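Local structure of terminal uridylyltransferase 1 (Trypanosoma brucei, 5HZD) at residues Ser198-Asn204 with Arg266-Ala272; Ser218-Val223 with Arg252-Pro258. The protein adds uridines to the 3' ends of guide RNAs, ribosomal RNAs and some mRNAs during mitochondrial RNA editing, using UTP as substrate. The contacts are given in a common frame with arbitrary orientation. Numbering follows the deposited sequence.

Overall arrangement
Both interactions belong to one small α/β domain, inserted between palm strands 174-177 and 285-288; the centres of interactions 1 and 2 lie about 35 and 33 Å from the centre of the chain. Along the sequence the domain runs β-α-β-β-α-β, with sheet order 2-3-1-4, the topology of a ferredoxin-like, RRM-type fold. Interaction 1 pairs the first and last strands, 198-203 and 267-271. Interaction 2, nested along the chain inside the loop that interaction 1 closes, joins the ends of helices 209-223 and 247-254. The centres of the two contacts are about 12 Å apart, and their side chains touch: F201 CZ meets V219 CG2 at 3.7 Å, and I199 CD1 meets A253 CB at 3.7 Å, so helix pair and strand pair share one core, away from the annotated sites.

Interaction 1: Ser198-Asn204 with Arg266-Ala272; sequences SIRFILN and RTKVQPA
Build S198-L203 and T267-P271 as antiparallel β strands, their axes 4.5 Å apart at closest approach and their directions at 157°. R200 with Q270 and I202 with K268 are the hydrogen-bonded pairs; I199/P271, F201/V269 and L203/T267 are non-hydrogen-bonded, with CA atoms 4.2-4.4 Å apart. In the first ring R200 N gives to Q270 O (3.0 Å) and Q270 N to R200 O (3.3 Å); in the second I202 N gives to K268 O (2.8 Å) and K268 N to I202 O (2.9 Å). The ladder runs on past both ends: A272 N reaches S198 O at 2.9 Å and N204 N reaches R266 O at 3.0 Å. N204, with chi1 p, folds back so that OD1 accepts from R266 N at 2.9 Å, while its ND2 gives to S264 O. R200 bends at chi2 (114°) to bring NH2 to A272 O, 3.0 Å away. S198 OG turns elsewhere, to V194 O and T243 OG1. The backbones of I199, F201 and L203 bond instead to A242, M240 and D238 on the strand 239-244 side. On the helix-facing side, V269 CG2 sits over the F201 ring, 3.8 Å from its centroid, a CH-pi contact. Within this chain strand 267-271 is an outermost strand of the four-stranded antiparallel sheet, paired to the first strand as the last strand is in a ferredoxin-like (RRM-type) βαββαβ fold.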
loop_
_atom_site.group_PDB
_atom_site.type_symbol
_atom_site.label_atom_id
_atom_site.label_comp_id
_atom_site.label_asym_id
_atom_site.label_seq_id
_atom_site.Cartn_x
_atom_site.Cartn_y
_atom_site.Cartn_z
ATOM N N SER A 198 30.153 3.351 -3.415
ATOM C CA SER A 198 31.134 3.723 -4.438
ATOM C C SER A 198 30.546 3.678 -5.839
ATOM O O SER A 198 29.665 2.862 -6.134
ATOM C CB SER A 198 32.335 2.794 -4.392
ATOM O OG SER A 198 32.928 2.829 -3.091
ATOM N N ILE A 199 31.053 4.548 -6.703
ATOM C CA ILE A 199 30.590 4.616 -8.091
ATOM C C ILE A 199 31.787 4.695 -9.028
ATOM O O ILE A 199 32.917 4.943 -8.603
ATOM C CB ILE A 199 29.691 5.850 -8.332
ATOM C CG1 ILE A 199 30.470 7.127 -8.012
ATOM C CG2 ILE A 199 28.405 5.762 -7.492
ATOM C CD1 ILE A 199 29.656 8.399 -8.173
ATOM N N ARG A 200 31.539 4.505 -10.315
ATOM C CA ARG A 200 32.584 4.529 -11.302
ATOM C C ARG A 200 32.132 5.367 -12.481
ATOM O O ARG A 200 31.049 5.141 -13.014
ATOM C CB ARG A 200 32.792 3.120 -11.818
ATOM C CG ARG A 200 34.180 2.851 -12.271
ATOM C CD ARG A 200 34.834 1.811 -11.369
ATOM N NE ARG A 200 33.977 0.649 -11.169
ATOM C CZ ARG A 200 33.695 -0.249 -12.108
ATOM N NH1 ARG A 200 34.193 -0.123 -13.333
ATOM N NH2 ARG A 200 32.904 -1.274 -11.822
ATOM N N PHE A 201 32.969 6.302 -12.900
ATOM C CA PHE A 201 32.706 6.997 -14.145
ATOM C C PHE A 201 33.579 6.397 -15.243
ATOM O O PHE A 201 34.800 6.402 -15.119
ATOM C CB PHE A 201 33.058 8.470 -13.979
ATOM C CG PHE A 201 32.201 9.191 -12.978
ATOM C CD1 PHE A 201 32.523 9.176 -11.622
ATOM C CD2 PHE A 201 31.088 9.919 -13.401
ATOM C CE1 PHE A 201 31.721 9.844 -10.706
ATOM C CE2 PHE A 201 30.297 10.601 -12.493
ATOM C CZ PHE A 201 30.609 10.562 -11.139
ATOM N N ILE A 202 32.980 5.911 -16.339
ATOM C CA ILE A 202 33.759 5.483 -17.497
ATOM C C ILE A 202 33.731 6.602 -18.527
ATOM O O ILE A 202 32.645 7.062 -18.899
ATOM C CB ILE A 202 33.156 4.218 -18.148
ATOM C CG1 ILE A 202 33.083 3.091 -17.114
ATOM C CG2 ILE A 202 33.935 3.811 -19.376
ATOM C CD1 ILE A 202 34.357 2.846 -16.434
ATOM N N LEU A 203 34.903 7.034 -18.964
ATOM C CA LEU A 203 34.999 8.119 -19.936
ATOM C C LEU A 203 35.218 7.567 -21.324
ATOM O O LEU A 203 35.815 6.495 -21.490
ATOM C CB LEU A 203 36.173 9.051 -19.579
ATOM C CG LEU A 203 35.974 9.980 -18.374
ATOM C CD1 LEU A 203 35.915 9.219 -17.034
ATOM C CD2 LEU A 203 37.089 11.016 -18.367
ATOM N N ASN A 204 34.789 8.313 -22.343
ATOM C CA ASN A 204 34.974 7.858 -23.719
ATOM C C ASN A 204 36.349 8.132 -24.340
ATOM O O ASN A 204 36.583 7.877 -25.525
ATOM C CB ASN A 204 33.830 8.383 -24.611
ATOM C CG ASN A 204 33.909 9.870 -24.810
ATOM O OD1 ASN A 204 34.649 10.553 -24.097
ATOM N ND2 ASN A 204 33.158 10.391 -25.769
ATOM N N ARG A 266 33.150 12.565 -22.697
ATOM C CA ARG A 266 31.874 12.312 -22.041
ATOM C C ARG A 266 32.058 11.209 -21.014
ATOM O O ARG A 266 33.017 10.429 -21.119
ATOM C CB ARG A 266 30.828 11.832 -23.056
ATOM C CG ARG A 266 30.582 12.816 -24.176
ATOM C CD ARG A 266 29.685 13.964 -23.723
ATOM N NE ARG A 266 29.494 14.889 -24.841
ATOM C CZ ARG A 266 30.232 15.974 -25.049
ATOM N NH1 ARG A 266 31.205 16.303 -24.198
ATOM N NH2 ARG A 266 29.993 16.737 -26.106
ATOM N N THR A 267 31.145 11.152 -20.062
ATOM C CA THR A 267 31.153 10.126 -19.015
ATOM C C THR A 267 29.868 9.335 -18.959
ATOM O O THR A 267 28.797 9.819 -19.347
ATOM C CB THR A 267 31.359 10.724 -17.600
ATOM O OG1 THR A 267 30.273 11.610 -17.273
ATOM C CG2 THR A 267 32.656 11.482 -17.502
ATOM N N LYS A 268 29.968 8.100 -18.475
ATOM C CA LYS A 268 28.797 7.344 -18.044
ATOM C C LYS A 268 29.112 6.891 -16.629
ATOM O O LYS A 268 30.294 6.735 -16.290
ATOM C CB LYS A 268 28.609 6.120 -18.924
ATOM C CG LYS A 268 28.305 6.436 -20.385
ATOM C CD LYS A 268 28.121 5.139 -21.184
ATOM C CE LYS A 268 27.058 5.303 -22.265
ATOM N NZ LYS A 268 27.374 6.447 -23.154
ATOM N N VAL A 269 28.084 6.703 -15.810
ATOM C CA VAL A 269 28.319 6.397 -14.392
ATOM C C VAL A 269 27.372 5.312 -13.913
ATOM O O VAL A 269 26.209 5.237 -14.337
ATOM C CB VAL A 269 28.180 7.669 -13.524
ATOM C CG1 VAL A 269 26.743 8.175 -13.572
ATOM C CG2 VAL A 269 28.582 7.402 -12.055
ATOM N N GLN A 270 27.865 4.450 -13.032
ATOM C CA GLN A 270 26.973 3.510 -12.366
ATOM C C GLN A 270 27.617 3.068 -11.062
ATOM O O GLN A 270 28.764 3.407 -10.805
ATOM C CB GLN A 270 26.678 2.320 -13.272
ATOM C CG GLN A 270 27.850 1.461 -13.629
ATOM C CD GLN A 270 27.427 0.387 -14.616
ATOM O OE1 GLN A 270 26.679 0.670 -15.556
ATOM N NE2 GLN A 270 27.869 -0.850 -14.392
ATOM N N PRO A 271 26.871 2.353 -10.205
ATOM C CA PRO A 271 27.535 1.885 -8.978
ATOM C C PRO A 271 28.737 0.999 -9.291
ATOM O O PRO A 271 28.756 0.330 -10.331
ATOM C CB PRO A 271 26.446 1.061 -8.297
ATOM C CG PRO A 271 25.140 1.719 -8.776
ATOM C CD PRO A 271 25.419 2.068 -10.203
ATOM N N ALA A 272 29.734 1.001 -8.401
ATOM C CA ALA A 272 30.959 0.239 -8.623
ATOM C C ALA A 272 30.724 -1.275 -8.663
ATOM O O ALA A 272 31.530 -2.010 -9.217
ATOM C CB ALA A 272 32.007 0.595 -7.565
#

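Interaction 2: Ser218-Val223 with Arg252-Pro258; sequences SVRDAV and RAAMCSP
A222, S218 and C256 carry this contact. S218-V223 is the helical C-terminal end of helix 209-223. Helix 247-254 finishes at R252-A254, and C256 turns extended (phi/psi -67/161°), leading the chain out through P258. S218 lies opposite P258 and V219 opposite A253, with CA atoms 5.6 and 5.2 Å apart. A222 points its methyl at the other segment, CB to C256 CB 4.0 Å, while C256, chi1 p, lays SG 4.0 Å from S218 CB and 4.2 Å from V219 CG2. These are the two helices that pack on one face of the sheet in a ferredoxin-like fold: V219 also touches F201, and A253 touches I199, both on strand 198-203. Alongside, A253 CB lies 3.9 Å from both V219 CG1 and V223 CG1. No direct hydrogen bond crosses; two waters bridge polar groups of the two segments. One lies 2.6 Å from S218 OG and donates to S257 O (2.9 Å); the other accepts from R252 NH1 (2.8 Å) and donates to V223 O (3.1 Å).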
loop_
_atom_site.group_PDB
_atom_site.type_symbol
_atom_site.label_atom_id
_atom_site.label_comp_id
_atom_site.label_asym_id
_atom_site.label_seq_id
_atom_site.Cartn_x
_atom_site.Cartn_y
_atom_site.Cartn_z
ATOM N N SER A 218 33.042 18.385 -9.982
ATOM C CA SER A 218 31.611 18.157 -10.168
ATOM C C SER A 218 31.055 17.239 -9.100
ATOM O O SER A 218 29.948 17.465 -8.570
ATOM C CB SER A 218 31.346 17.551 -11.547
ATOM O OG SER A 218 31.499 18.532 -12.552
ATOM N N VAL A 219 31.806 16.188 -8.793
ATOM C CA VAL A 219 31.376 15.262 -7.753
ATOM C C VAL A 219 31.339 15.963 -6.394
ATOM O O VAL A 219 30.341 15.868 -5.655
ATOM C CB VAL A 219 32.273 14.034 -7.699
ATOM C CG1 VAL A 219 31.981 13.211 -6.469
ATOM C CG2 VAL A 219 32.072 13.194 -8.984
ATOM N N ARG A 220 32.413 16.681 -6.072
ATOM C CA ARG A 220 32.480 17.379 -4.781
ATOM C C ARG A 220 31.377 18.411 -4.627
ATOM O O ARG A 220 30.804 18.564 -3.539
ATOM C CB ARG A 220 33.835 18.059 -4.600
ATOM C CG ARG A 220 34.921 17.065 -4.276
ATOM C CD ARG A 220 36.293 17.709 -4.094
ATOM N NE ARG A 220 37.332 16.684 -3.958
ATOM C CZ ARG A 220 37.505 15.923 -2.878
ATOM N NH1 ARG A 220 36.715 16.074 -1.817
ATOM N NH2 ARG A 220 38.476 15.012 -2.856
ATOM N N ASP A 221 31.049 19.093 -5.712
ATOM C CA ASP A 221 30.043 20.141 -5.654
ATOM C C ASP A 221 28.662 19.538 -5.449
ATOM O O ASP A 221 27.790 20.180 -4.859
ATOM C CB ASP A 221 30.059 21.005 -6.912
ATOM C CG ASP A 221 31.226 21.993 -6.937
ATOM O OD1 ASP A 221 32.115 21.921 -6.055
ATOM O OD2 ASP A 221 31.259 22.843 -7.857
ATOM N N ALA A 222 28.463 18.309 -5.930
ATOM C CA ALA A 222 27.159 17.654 -5.805
ATOM C C ALA A 222 26.893 17.189 -4.396
ATOM O O ALA A 222 25.737 17.163 -3.970
ATOM C CB ALA A 222 27.038 16.472 -6.783
ATOM N N VAL A 223 27.933 16.795 -3.665
ATOM C CA VAL A 223 27.702 16.135 -2.385
ATOM C C VAL A 223 28.036 17.024 -1.196
ATOM O O VAL A 223 27.636 16.740 -0.067
ATOM C CB VAL A 223 28.469 14.803 -2.292
ATOM C CG1 VAL A 223 28.001 13.863 -3.427
ATOM C CG2 VAL A 223 29.977 15.036 -2.407
ATOM N N ARG A 252 23.650 10.859 -5.281
ATOM C CA ARG A 252 23.740 12.290 -5.532
ATOM C C ARG A 252 24.958 12.578 -6.420
ATOM O O ARG A 252 24.849 13.364 -7.379
ATOM C CB ARG A 252 23.739 13.054 -4.188
ATOM C CG ARG A 252 23.536 14.578 -4.293
ATOM C CD ARG A 252 23.355 15.231 -2.894
ATOM N NE ARG A 252 22.074 14.868 -2.282
ATOM C CZ ARG A 252 21.929 14.246 -1.114
ATOM N NH1 ARG A 252 22.991 13.918 -0.383
ATOM N NH2 ARG A 252 20.708 13.965 -0.664
ATOM N N ALA A 253 26.088 11.918 -6.157
ATOM C CA ALA A 253 27.281 12.064 -7.008
ATOM C C ALA A 253 27.068 11.530 -8.427
ATOM O O ALA A 253 27.503 12.144 -9.399
ATOM C CB ALA A 253 28.507 11.396 -6.363
ATOM N N ALA A 254 26.416 10.381 -8.563
ATOM C CA ALA A 254 26.145 9.805 -9.898
ATOM C C ALA A 254 25.185 10.661 -10.717
ATOM O O ALA A 254 25.157 10.574 -11.955
ATOM C CB ALA A 254 25.595 8.398 -9.744
ATOM N N MET A 255 24.442 11.528 -10.041
ATOM C CA MET A 255 23.539 12.467 -10.724
ATOM C C MET A 255 24.198 13.782 -11.115
ATOM O O MET A 255 23.537 14.650 -11.676
ATOM C CB MET A 255 22.281 12.731 -9.885
ATOM C CG MET A 255 21.332 11.532 -9.787
ATOM S SD MET A 255 20.826 10.898 -11.402
ATOM C CE MET A 255 20.069 12.386 -12.060
ATOM N N CYS A 256 25.490 13.950 -10.830
ATOM C CA CYS A 256 26.143 15.210 -11.187
ATOM C C CYS A 256 26.206 15.340 -12.705
ATOM O O CYS A 256 26.045 14.363 -13.442
ATOM C CB CYS A 256 27.538 15.352 -10.551
ATOM S SG CYS A 256 28.842 14.438 -11.397
ATOM N N SER A 257 26.395 16.556 -13.191
ATOM C CA SER A 257 26.560 16.709 -14.623
ATOM C C SER A 257 27.913 17.337 -14.915
ATOM O O SER A 257 28.067 18.565 -14.891
ATOM C CB SER A 257 25.400 17.491 -15.251
ATOM O OG SER A 257 24.908 18.471 -14.361
ATOM N N PRO A 258 28.913 16.488 -15.201
ATOM C CA PRO A 258 30.272 16.998 -15.432
ATOM C C PRO A 258 30.349 17.910 -16.648
ATOM O O PRO A 258 29.657 17.686 -17.629
ATOM C CB PRO A 258 31.085 15.722 -15.687
ATOM C CG PRO A 258 30.232 14.589 -15.150
ATOM C CD PRO A 258 28.822 15.026 -15.372
HETATM O O HOH W 1 29.353 20.038 -12.754
HETATM O O HOH W 2 25.709 14.291 -0.191
#